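Side-chain contact in Rv3651-like N-terminal domain-containing protein (Mycobacterium tuberculosis, PDB 4Q6U), which is of unknown function but, with one GAF-like and two PAS-like domains, probably serves as a sensor protein: residues B[140-144]-B[145-149]. Residues are numbered along the deposited sequence; the frame is centred on the assembly and turned at random.
Sequences YGRAF and AEDLP
Arg142 reaches past the start of a short helical turn and takes hold of Asp147, five residues on, in a salt bridge. Two nitrogens of the guanidinium approach side-on and share one oxygen: Arg142 NE lies 2.7 Å from Asp147 OD1, on its syn side, and Arg142 NH2 lies 2.9 Å from the same OD1, nearly in line with the C-O bond. Both bonds lie in the guanidinium plane, and the carboxylate is tilted from that plane by only 24°. A bend at chi3 (63°) turns the guanidinium toward Asp147, while CB of Glu146 packs over one guanidinium face.

Backbone hydrogen bonds shape the turn itself. Glu146 N donates to Ala143 O at 2.9 Å, and Phe144 O accepts from both Asp147 N (3.0 Å) and Leu148 N (3.2 Å). The Glu146 side chain, extended beyond CG, runs back to the start of the turn, where OE1 takes the amide N of Ala143 at 2.8 Å with an N-H...O angle of 161°. This side-chain bond resembles one half of a capping box; the return bond is backbone to backbone, since Ala143 has no side-chain acceptor.

In the middle, PAS-like domain, Asp147 OD2 accepts a hydrogen bond from Trp113 NE1, and the Trp113 ring stacks with Phe144; Glu146 OE2 forms a salt bridge with Arg267, tying the loop to the C-terminal part of the chain. One oxygen of each acid thus fastens the turn and the other anchors it. Arg267 and Arg142 probably favour charged Glu146, and Arg142, salt-bridged to both Asp147 and Asp122, probably offsets their mutual repulsion.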
# COMPACT_ATOMS: atom_id res chain seq x y z
N TYR B 140 -15.53 -28.13 0.96
CA TYR B 140 -14.61 -28.70 -0.02
C TYR B 140 -14.81 -28.15 -1.43
O TYR B 140 -15.86 -27.57 -1.73
CB TYR B 140 -14.75 -30.23 -0.05
CG TYR B 140 -16.14 -30.73 -0.43
CD1 TYR B 140 -16.49 -30.90 -1.76
CD2 TYR B 140 -17.08 -31.02 0.55
CE1 TYR B 140 -17.76 -31.35 -2.12
CE2 TYR B 140 -18.35 -31.47 0.21
CZ TYR B 140 -18.67 -31.63 -1.13
OH TYR B 140 -19.93 -32.07 -1.47
N GLY B 141 -13.81 -28.32 -2.28
CA GLY B 141 -13.90 -27.91 -3.67
C GLY B 141 -14.02 -26.40 -3.86
O GLY B 141 -14.61 -25.93 -4.83
N ARG B 142 -13.44 -25.64 -2.93
CA ARG B 142 -13.55 -24.19 -2.94
C ARG B 142 -12.52 -23.55 -3.86
O ARG B 142 -11.37 -23.99 -3.90
CB ARG B 142 -13.39 -23.62 -1.52
CG ARG B 142 -14.43 -24.11 -0.50
CD ARG B 142 -14.05 -23.72 0.94
NE ARG B 142 -14.01 -22.27 1.13
CZ ARG B 142 -15.09 -21.50 1.25
NH1 ARG B 142 -16.30 -22.03 1.21
NH2 ARG B 142 -14.95 -20.18 1.42
N ALA B 143 -12.92 -22.53 -4.60
CA ALA B 143 -11.96 -21.71 -5.32
C ALA B 143 -11.21 -20.87 -4.31
O ALA B 143 -11.76 -20.50 -3.26
CB ALA B 143 -12.66 -20.82 -6.35
N PHE B 144 -9.94 -20.58 -4.60
CA PHE B 144 -9.16 -19.69 -3.75
C PHE B 144 -9.90 -18.37 -3.57
O PHE B 144 -9.86 -17.77 -2.50
CB PHE B 144 -7.76 -19.43 -4.35
CG PHE B 144 -6.90 -20.66 -4.45
CD1 PHE B 144 -7.17 -21.80 -3.70
CD2 PHE B 144 -5.80 -20.68 -5.31
CE1 PHE B 144 -6.36 -22.93 -3.79
CE2 PHE B 144 -4.99 -21.80 -5.41
CZ PHE B 144 -5.27 -22.93 -4.65
N ALA B 145 -10.61 -17.93 -4.60
CA ALA B 145 -11.32 -16.64 -4.53
C ALA B 145 -12.51 -16.68 -3.56
O ALA B 145 -13.11 -15.64 -3.27
CB ALA B 145 -11.78 -16.19 -5.95
N GLU B 146 -12.85 -17.86 -3.04
CA GLU B 146 -13.90 -17.97 -2.02
C GLU B 146 -13.33 -17.80 -0.61
O GLU B 146 -14.08 -17.58 0.35
CB GLU B 146 -14.64 -19.32 -2.14
CG GLU B 146 -15.37 -19.51 -3.48
CD GLU B 146 -16.13 -20.83 -3.59
OE1 GLU B 146 -15.59 -21.77 -4.22
OE2 GLU B 146 -17.28 -20.92 -3.09
N ASP B 147 -12.01 -17.93 -0.47
CA ASP B 147 -11.35 -17.77 0.82
C ASP B 147 -10.77 -16.35 0.97
O ASP B 147 -10.58 -15.86 2.07
CB ASP B 147 -10.25 -18.82 0.99
CG ASP B 147 -10.81 -20.19 1.34
OD1 ASP B 147 -12.05 -20.35 1.31
OD2 ASP B 147 -10.00 -21.09 1.66
N LEU B 148 -10.47 -15.71 -0.15
CA LEU B 148 -10.00 -14.33 -0.13
C LEU B 148 -11.20 -13.40 -0.28
O LEU B 148 -12.17 -13.75 -0.94
CB LEU B 148 -8.98 -14.09 -1.24
CG LEU B 148 -7.71 -14.93 -1.13
CD1 LEU B 148 -6.82 -14.71 -2.35
CD2 LEU B 148 -6.95 -14.60 0.15
N PRO B 149 -11.15 -12.22 0.35
CA PRO B 149 -12.29 -11.32 0.17
C PRO B 149 -12.40 -10.88 -1.28
O PRO B 149 -11.41 -10.94 -2.01
CB PRO B 149 -11.96 -10.13 1.07
CG PRO B 149 -11.02 -10.68 2.08
CD PRO B 149 -10.22 -11.72 1.38